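Local structure of solute-binding protein (Thermoactinomyces vulgaris, 2ZYO) at residues V56-D68 and T79-L93. The protein binds cyclodextrins and linear maltodextrins such as maltotetraose as a solute-binding protein, probably delivering them to a membrane sugar transporter. Numbering follows the deposited sequence.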
ATOM      1  N   VAL A  56      -7.246  16.754  -8.453  1.00 10.42           N
ATOM      2  CA  VAL A  56      -7.997  15.574  -8.891  1.00 11.15           C
ATOM      3  C   VAL A  56      -7.741  14.429  -7.914  1.00 12.43           C
ATOM      4  O   VAL A  56      -6.587  14.083  -7.635  1.00 12.20           O
ATOM      5  CB  VAL A  56      -7.623  15.101 -10.326  1.00 11.76           C
ATOM      6  CG1 VAL A  56      -8.569  13.994 -10.779  1.00 12.69           C
ATOM      7  CG2 VAL A  56      -7.655  16.252 -11.330  1.00 11.39           C
ATOM      8  N   ALA A  57      -8.821  13.846  -7.398  1.00 13.86           N
ATOM      9  CA  ALA A  57      -8.730  12.752  -6.436  1.00 14.55           C
ATOM     10  C   ALA A  57      -7.918  11.599  -7.011  1.00 12.73           C
ATOM     11  O   ALA A  57      -8.069  11.255  -8.183  1.00 13.59           O
ATOM     12  CB  ALA A  57     -10.115  12.280  -6.044  1.00 15.72           C
ATOM     13  N   LEU A  58      -7.056  11.018  -6.183  1.00 13.69           N
ATOM     14  CA  LEU A  58      -6.176   9.927  -6.607  1.00 14.04           C
ATOM     15  C   LEU A  58      -6.896   8.836  -7.397  1.00 13.75           C
ATOM     16  O   LEU A  58      -6.469   8.476  -8.495  1.00 13.36           O
ATOM     17  CB  LEU A  58      -5.455   9.318  -5.399  1.00 17.62           C
ATOM     18  CG  LEU A  58      -4.016   9.735  -5.066  1.00 21.61           C
ATOM     19  CD1 LEU A  58      -3.672  11.165  -5.477  1.00 21.89           C
ATOM     20  CD2 LEU A  58      -3.769   9.523  -3.583  1.00 24.15           C
ATOM     21  N   LEU A  59      -8.001   8.336  -6.851  1.00 14.38           N
ATOM     22  CA  LEU A  59      -8.718   7.220  -7.466  1.00 14.72           C
ATOM     23  C   LEU A  59      -9.652   7.633  -8.607  1.00 15.37           C
ATOM     24  O   LEU A  59     -10.369   6.797  -9.160  1.00 17.56           O
ATOM     25  CB  LEU A  59      -9.462   6.397  -6.404  1.00 16.24           C
ATOM     26  CG  LEU A  59      -8.592   5.673  -5.368  1.00 17.18           C
ATOM     27  CD1 LEU A  59      -9.461   4.917  -4.376  1.00 18.25           C
ATOM     28  CD2 LEU A  59      -7.573   4.731  -6.019  1.00 17.23           C
ATOM     29  N   LYS A  60      -9.625   8.916  -8.961  1.00 14.12           N
ATOM     30  CA  LYS A  60     -10.378   9.425 -10.107  1.00 13.64           C
ATOM     31  C   LYS A  60      -9.475   9.792 -11.283  1.00 13.25           C
ATOM     32  O   LYS A  60      -9.958  10.013 -12.397  1.00 13.76           O
ATOM     33  CB  LYS A  60     -11.219  10.636  -9.701  1.00 15.06           C
ATOM     34  CG  LYS A  60     -12.381  10.291  -8.788  1.00 18.33           C
ATOM     35  CD  LYS A  60     -13.362  11.440  -8.693  1.00 21.74           C
ATOM     36  CE  LYS A  60     -14.497  11.117  -7.736  1.00 22.72           C
ATOM     37  NZ  LYS A  60     -15.378  10.024  -8.240  1.00 24.72           N
ATOM     38  N   GLN A  61      -8.169   9.842 -11.034  1.00 12.19           N
ATOM     39  CA  GLN A  61      -7.211  10.312 -12.037  1.00 11.97           C
ATOM     40  C   GLN A  61      -7.100   9.408 -13.263  1.00 11.64           C
ATOM     41  O   GLN A  61      -6.989   9.898 -14.388  1.00 12.08           O
ATOM     42  CB  GLN A  61      -5.833  10.532 -11.413  1.00 10.90           C
ATOM     43  CG  GLN A  61      -5.757  11.767 -10.530  1.00 11.30           C
ATOM     44  CD  GLN A  61      -4.337  12.208 -10.235  1.00 10.21           C
ATOM     45  OE1 GLN A  61      -3.404  11.898 -10.980  1.00 10.70           O
ATOM     46  NE2 GLN A  61      -4.167  12.944  -9.147  1.00 10.96           N
ATOM     47  N   GLN A  62      -7.124   8.097 -13.040  1.00 14.12           N
ATOM     48  CA  GLN A  62      -7.012   7.134 -14.131  1.00 15.30           C
ATOM     49  C   GLN A  62      -8.186   7.274 -15.106  1.00 15.52           C
ATOM     50  O   GLN A  62      -7.988   7.331 -16.323  1.00 16.61           O
ATOM     51  CB  GLN A  62      -6.902   5.706 -13.583  1.00 16.76           C
ATOM     52  CG  GLN A  62      -6.209   4.738 -14.525  1.00 18.26           C
ATOM     53  CD  GLN A  62      -5.794   3.429 -13.868  1.00 18.60           C
ATOM     54  OE1 GLN A  62      -5.507   3.373 -12.669  1.00 20.86           O
ATOM     55  NE2 GLN A  62      -5.738   2.372 -14.664  1.00 19.82           N
ATOM     56  N   GLU A  63      -9.401   7.354 -14.561  1.00 16.19           N
ATOM     57  CA  GLU A  63     -10.608   7.563 -15.362  1.00 17.57           C
ATOM     58  C   GLU A  63     -10.597   8.915 -16.079  1.00 16.30           C
ATOM     59  O   GLU A  63     -10.974   9.000 -17.251  1.00 17.81           O
ATOM     60  CB  GLU A  63     -11.862   7.437 -14.490  1.00 21.52           C
ATOM     61  CG  GLU A  63     -12.212   6.006 -14.102  1.00 27.83           C
ATOM     62  CD  GLU A  63     -13.122   5.926 -12.887  1.00 31.06           C
ATOM     63  OE1 GLU A  63     -12.770   6.499 -11.830  1.00 32.11           O
ATOM     64  OE2 GLU A  63     -14.187   5.278 -12.981  1.00 33.97           O
ATOM     65  N   LYS A  64     -10.167   9.963 -15.375  1.00 14.17           N
ATOM     66  CA  LYS A  64     -10.120  11.306 -15.946  1.00 14.06           C
ATOM     67  C   LYS A  64      -9.103  11.413 -17.081  1.00 13.58           C
ATOM     68  O   LYS A  64      -9.364  12.075 -18.086  1.00 14.51           O
ATOM     69  CB  LYS A  64      -9.837  12.362 -14.869  1.00 14.56           C
ATOM     70  CG  LYS A  64     -10.027  13.799 -15.346  1.00 15.63           C
ATOM     71  CD  LYS A  64      -9.793  14.798 -14.226  1.00 17.66           C
ATOM     72  CE  LYS A  64      -9.701  16.224 -14.747  1.00 19.33           C
ATOM     73  NZ  LYS A  64     -10.949  16.675 -15.427  1.00 20.43           N
ATOM     74  N   LEU A  65      -7.953  10.760 -16.921  1.00 12.02           N
ATOM     75  CA  LEU A  65      -6.916  10.771 -17.957  1.00 12.90           C
ATOM     76  C   LEU A  65      -7.354   9.997 -19.202  1.00 13.68           C
ATOM     77  O   LEU A  65      -6.993  10.360 -20.324  1.00 12.62           O
ATOM     78  CB  LEU A  65      -5.589  10.222 -17.420  1.00 12.63           C
ATOM     79  CG  LEU A  65      -4.343  10.424 -18.297  1.00 12.60           C
ATOM     80  CD1 LEU A  65      -3.996  11.907 -18.459  1.00 14.68           C
ATOM     81  CD2 LEU A  65      -3.158   9.654 -17.732  1.00 13.63           C
ATOM     82  N   THR A  66      -8.134   8.936 -18.995  1.00 16.00           N
ATOM     83  CA  THR A  66      -8.694   8.149 -20.098  1.00 17.85           C
ATOM     84  C   THR A  66      -9.570   9.018 -21.009  1.00 17.95           C
ATOM     85  O   THR A  66      -9.626   8.799 -22.221  1.00 19.66           O
ATOM     86  CB  THR A  66      -9.485   6.923 -19.573  1.00 19.10           C
ATOM     87  OG1 THR A  66      -8.667   6.186 -18.657  1.00 20.28           O
ATOM     88  CG2 THR A  66      -9.893   5.997 -20.713  1.00 21.85           C
ATOM     89  N   LEU A  67     -10.233  10.010 -20.419  1.00 17.13           N
ATOM     90  CA  LEU A  67     -11.047  10.965 -21.170  1.00 17.94           C
ATOM     91  C   LEU A  67     -10.229  12.168 -21.653  1.00 16.78           C
ATOM     92  O   LEU A  67     -10.236  12.495 -22.843  1.00 17.33           O
ATOM     93  CB  LEU A  67     -12.240  11.433 -20.324  1.00 19.92           C
ATOM     94  CG  LEU A  67     -13.264  12.394 -20.938  1.00 23.26           C
ATOM     95  CD1 LEU A  67     -14.121  11.699 -21.991  1.00 25.31           C
ATOM     96  CD2 LEU A  67     -14.142  13.002 -19.851  1.00 26.54           C
ATOM     97  N   ASP A  68      -9.528  12.816 -20.724  1.00 14.76           N
ATOM     98  CA  ASP A  68      -8.837  14.077 -21.000  1.00 14.81           C
ATOM     99  C   ASP A  68      -7.565  13.924 -21.823  1.00 13.07           C
ATOM    100  O   ASP A  68      -7.233  14.808 -22.612  1.00 12.26           O
ATOM    101  CB  ASP A  68      -8.514  14.812 -19.696  1.00 15.33           C
ATOM    102  CG  ASP A  68      -9.750  15.380 -19.016  1.00 18.96           C
ATOM    103  OD1 ASP A  68     -10.881  15.106 -19.470  1.00 21.77           O
ATOM    104  OD2 ASP A  68      -9.581  16.110 -18.019  1.00 19.72           O
ATOM    105  N   THR A  79      -0.876  10.729 -10.665  1.00  7.62           N
ATOM    106  CA  THR A  79      -0.534   9.947  -9.482  1.00 10.31           C
ATOM    107  C   THR A  79      -1.706   9.120  -8.956  1.00  9.92           C
ATOM    108  O   THR A  79      -2.841   9.592  -8.916  1.00 10.63           O
ATOM    109  CB  THR A  79       0.066  10.845  -8.358  1.00  9.69           C
ATOM    110  OG1 THR A  79       0.431  10.042  -7.231  1.00 10.46           O
ATOM    111  CG2 THR A  79      -0.907  11.934  -7.922  1.00  9.81           C
ATOM    112  N   TRP A  80      -1.407   7.875  -8.580  1.00  9.76           N
ATOM    113  CA  TRP A  80      -2.355   6.969  -7.920  1.00 11.36           C
ATOM    114  C   TRP A  80      -1.602   5.787  -7.299  1.00 10.59           C
ATOM    115  O   TRP A  80      -0.452   5.534  -7.663  1.00 10.57           O
ATOM    116  CB  TRP A  80      -3.457   6.486  -8.878  1.00 11.76           C
ATOM    117  CG  TRP A  80      -2.991   5.880 -10.173  1.00 11.45           C
ATOM    118  CD1 TRP A  80      -2.461   4.634 -10.357  1.00 13.19           C
ATOM    119  CD2 TRP A  80      -3.056   6.484 -11.472  1.00 10.75           C
ATOM    120  NE1 TRP A  80      -2.177   4.429 -11.688  1.00 12.89           N
ATOM    121  CE2 TRP A  80      -2.528   5.551 -12.393  1.00 11.50           C
ATOM    122  CE3 TRP A  80      -3.490   7.729 -11.942  1.00 10.52           C
ATOM    123  CZ2 TRP A  80      -2.433   5.822 -13.763  1.00 10.91           C
ATOM    124  CZ3 TRP A  80      -3.401   7.995 -13.304  1.00 10.72           C
ATOM    125  CH2 TRP A  80      -2.874   7.047 -14.197  1.00 10.31           C
ATOM    126  N   PRO A  81      -2.234   5.075  -6.341  1.00 11.31           N
ATOM    127  CA  PRO A  81      -1.622   3.860  -5.789  1.00 10.58           C
ATOM    128  C   PRO A  81      -1.216   2.865  -6.883  1.00  9.87           C
ATOM    129  O   PRO A  81      -1.954   2.675  -7.855  1.00 11.41           O
ATOM    130  CB  PRO A  81      -2.734   3.283  -4.911  1.00 10.99           C
ATOM    131  CG  PRO A  81      -3.523   4.477  -4.494  1.00 11.52           C
ATOM    132  CD  PRO A  81      -3.523   5.379  -5.689  1.00 11.07           C
ATOM    133  N   HIS A  82      -0.053   2.238  -6.707  1.00  9.65           N
ATOM    134  CA  HIS A  82       0.589   1.436  -7.754  1.00 10.97           C
ATOM    135  C   HIS A  82      -0.162   0.164  -8.150  1.00 11.20           C
ATOM    136  O   HIS A  82       0.116  -0.411  -9.199  1.00 11.37           O
ATOM    137  CB  HIS A  82       2.011   1.054  -7.331  1.00 10.40           C
ATOM    138  CG  HIS A  82       2.076  -0.199  -6.514  1.00 10.80           C
ATOM    139  ND1 HIS A  82       1.856  -0.213  -5.153  1.00 10.55           N
ATOM    140  CD2 HIS A  82       2.317  -1.484  -6.868  1.00  9.83           C
ATOM    141  CE1 HIS A  82       1.966  -1.450  -4.703  1.00 11.13           C
ATOM    142  NE2 HIS A  82       2.247  -2.240  -5.724  1.00 10.19           N
ATOM    143  N   ASP A  83      -1.091  -0.291  -7.309  1.00 11.43           N
ATOM    144  CA  ASP A  83      -1.766  -1.571  -7.554  1.00 12.50           C
ATOM    145  C   ASP A  83      -2.625  -1.571  -8.825  1.00 12.95           C
ATOM    146  O   ASP A  83      -2.996  -2.632  -9.327  1.00 14.13           O
ATOM    147  CB  ASP A  83      -2.581  -2.018  -6.332  1.00 15.42           C
ATOM    148  CG  ASP A  83      -3.646  -1.015  -5.937  1.00 17.60           C
ATOM    149  OD1 ASP A  83      -3.285   0.076  -5.449  1.00 19.41           O
ATOM    150  OD2 ASP A  83      -4.846  -1.328  -6.095  1.00 22.30           O
ATOM    151  N   ARG A  84      -2.914  -0.382  -9.351  1.00 13.36           N
ATOM    152  CA  ARG A  84      -3.693  -0.249 -10.586  1.00 14.23           C
ATOM    153  C   ARG A  84      -2.822   0.157 -11.782  1.00 13.55           C
ATOM    154  O   ARG A  84      -3.337   0.570 -12.828  1.00 13.81           O
ATOM    155  CB  ARG A  84      -4.862   0.732 -10.395  1.00 17.14           C
ATOM    156  CG  ARG A  84      -5.766   0.425  -9.193  1.00 21.65           C
ATOM    157  CD  ARG A  84      -6.574  -0.851  -9.370  1.00 27.53           C
ATOM    158  NE  ARG A  84      -7.168  -1.289  -8.108  1.00 31.42           N
ATOM    159  CZ  ARG A  84      -8.035  -2.291  -7.984  1.00 33.15           C
ATOM    160  NH1 ARG A  84      -8.430  -2.980  -9.047  1.00 34.23           N
ATOM    161  NH2 ARG A  84      -8.510  -2.603  -6.786  1.00 35.20           N
ATOM    162  N   LEU A  85      -1.506   0.019 -11.626  1.00 12.56           N
ATOM    163  CA  LEU A  85      -0.551   0.346 -12.687  1.00 13.65           C
ATOM    164  C   LEU A  85      -0.740  -0.524 -13.929  1.00 13.64           C
ATOM    165  O   LEU A  85      -0.665  -0.026 -15.053  1.00 13.98           O
ATOM    166  CB  LEU A  85       0.890   0.223 -12.175  1.00 15.44           C
ATOM    167  CG  LEU A  85       2.035   0.665 -13.088  1.00 18.30           C
ATOM    168  CD1 LEU A  85       1.959   2.159 -13.365  1.00 20.14           C
ATOM    169  CD2 LEU A  85       3.376   0.301 -12.472  1.00 19.58           C
ATOM    170  N   GLY A  86      -0.985  -1.817 -13.715  1.00 14.25           N
ATOM    171  CA  GLY A  86      -1.168  -2.772 -14.806  1.00 15.34           C
ATOM    172  C   GLY A  86      -2.281  -2.390 -15.757  1.00 16.44           C
ATOM    173  O   GLY A  86      -2.100  -2.426 -16.975  1.00 18.16           O
ATOM    174  N   GLU A  87      -3.428  -2.017 -15.193  1.00 17.50           N
ATOM    175  CA  GLU A  87      -4.574  -1.531 -15.967  1.00 19.03           C
ATOM    176  C   GLU A  87      -4.192  -0.317 -16.815  1.00 19.03           C
ATOM    177  O   GLU A  87      -4.550  -0.238 -17.989  1.00 20.10           O
ATOM    178  CB  GLU A  87      -5.735  -1.174 -15.036  1.00 21.95           C
ATOM    179  CG  GLU A  87      -6.442  -2.370 -14.411  1.00 27.84           C
ATOM    180  CD  GLU A  87      -7.191  -2.016 -13.136  1.00 31.50           C
ATOM    181  OE1 GLU A  87      -7.990  -1.052 -13.147  1.00 32.65           O
ATOM    182  OE2 GLU A  87      -6.985  -2.712 -12.120  1.00 34.39           O
ATOM    183  N   ALA A  88      -3.455   0.614 -16.213  1.00 17.59           N
ATOM    184  CA  ALA A  88      -3.042   1.843 -16.890  1.00 16.88           C
ATOM    185  C   ALA A  88      -2.057   1.589 -18.030  1.00 17.41           C
ATOM    186  O   ALA A  88      -2.178   2.182 -19.103  1.00 17.00           O
ATOM    187  CB  ALA A  88      -2.450   2.820 -15.885  1.00 14.52           C
ATOM    188  N   VAL A  89      -1.088   0.707 -17.791  1.00 16.88           N
ATOM    189  CA  VAL A  89      -0.051   0.401 -18.777  1.00 18.10           C
ATOM    190  C   VAL A  89      -0.620  -0.342 -19.990  1.00 20.56           C
ATOM    191  O   VAL A  89      -0.352   0.035 -21.135  1.00 21.26           O
ATOM    192  CB  VAL A  89       1.129  -0.393 -18.145  1.00 17.79           C
ATOM    193  CG1 VAL A  89       2.082  -0.913 -19.216  1.00 18.28           C
ATOM    194  CG2 VAL A  89       1.886   0.481 -17.150  1.00 19.28           C
ATOM    195  N   THR A  90      -1.410  -1.383 -19.731  1.00 21.14           N
ATOM    196  CA  THR A  90      -1.992  -2.207 -20.796  1.00 23.10           C
ATOM    197  C   THR A  90      -2.970  -1.431 -21.686  1.00 23.16           C
ATOM    198  O   THR A  90      -3.098  -1.730 -22.876  1.00 25.13           O
ATOM    199  CB  THR A  90      -2.683  -3.476 -20.236  1.00 23.10           C
ATOM    200  OG1 THR A  90      -3.669  -3.106 -19.265  1.00 24.16           O
ATOM    201  CG2 THR A  90      -1.661  -4.404 -19.590  1.00 24.56           C
ATOM    202  N   LYS A  91      -3.645  -0.439 -21.106  1.00 22.54           N
ATOM    203  CA  LYS A  91      -4.602   0.403 -21.835  1.00 22.08           C
ATOM    204  C   LYS A  91      -3.934   1.610 -22.501  1.00 20.65           C
ATOM    205  O   LYS A  91      -4.597   2.407 -23.174  1.00 21.27           O
ATOM    206  CB  LYS A  91      -5.730   0.865 -20.907  1.00 24.25           C
ATOM    207  CG  LYS A  91      -6.608  -0.259 -20.359  1.00 27.87           C
ATOM    208  CD  LYS A  91      -7.699  -0.675 -21.333  1.00 30.73           C
ATOM    209  CE  LYS A  91      -8.446  -1.901 -20.827  1.00 31.40           C
ATOM    210  NZ  LYS A  91      -9.147  -1.653 -19.532  1.00 32.70           N
ATOM    211  N   GLY A  92      -2.623   1.735 -22.306  1.00 18.58           N
ATOM    212  CA  GLY A  92      -1.824   2.768 -22.965  1.00 16.91           C
ATOM    213  C   GLY A  92      -2.023   4.166 -22.412  1.00 15.69           C
ATOM    214  O   GLY A  92      -1.882   5.149 -23.142  1.00 14.53           O
ATOM    215  N   LEU A  93      -2.352   4.255 -21.125  1.00 13.92           N
ATOM    216  CA  LEU A  93      -2.516   5.542 -20.450  1.00 12.32           C
ATOM    217  C   LEU A  93      -1.182   6.174 -20.088  1.00 11.78           C
ATOM    218  O   LEU A  93      -1.060   7.402 -20.033  1.00 11.15           O
ATOM    219  CB  LEU A  93      -3.351   5.388 -19.176  1.00 14.47           C
ATOM    220  CG  LEU A  93      -4.866   5.563 -19.261  1.00 18.48           C
ATOM    221  CD1 LEU A  93      -5.460   5.426 -17.877  1.00 16.78           C
ATOM    222  CD2 LEU A  93      -5.226   6.915 -19.858  1.00 17.48           C
TER
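The indole of Trp80 lies against helix 61-68, where Gln62 CB sits over its six-membered ring, 4.2 Å from the centroid and nearly on the ring normal, a CH-pi contact. Near the ring plane, Gln61 CB meets the edge at CE3 (3.7 Å) and Leu65 CD2 approaches CH2. With chi1 at 53°, Trp80 CG stands between its own N and carbonyl carbon, which turns the indole toward the helix; its ring also meets that of Tyr285. Further down, the Leu93 and Leu65 side chains run past each other in opposite senses, and Leu93 CD1 reaches Gln62 CG at 3.5 Å. A Schellman motif at Gly92 ends helix 85-90. This is the beta-alpha-beta-alpha succession of a periplasmic-binding-protein lobe: helix 61-71 packs on the next helix and on strand 77-81, which pairs antiparallel with strand 278-287. Arg84, N-cap of helix 85-90, makes a weak hydrogen bond through NH2 to the bound glucose. Gln62, extended from a chi1 of -155°, brings OE1 over the rim of the Trp80 face, 3.6 Å from NE1 in a contact over the ring and not a hydrogen bond, the two planes 23° apart, while NE2 contacts the CB atoms of Glu87 and Ala88. At the polar edge, Gln61 OE1 accepts a nearly straight hydrogen bond from Thr79 N (2.8 Å), tilted from the carbonyl plane, and Gln61 NE2 donates to Val56 O at 3.1 Å. A leucine in place of Gln61 would probably lose both bonds and with them the polar link between Thr79 N and Val56 O. Thr79 OG1 itself turns to Gly283 O.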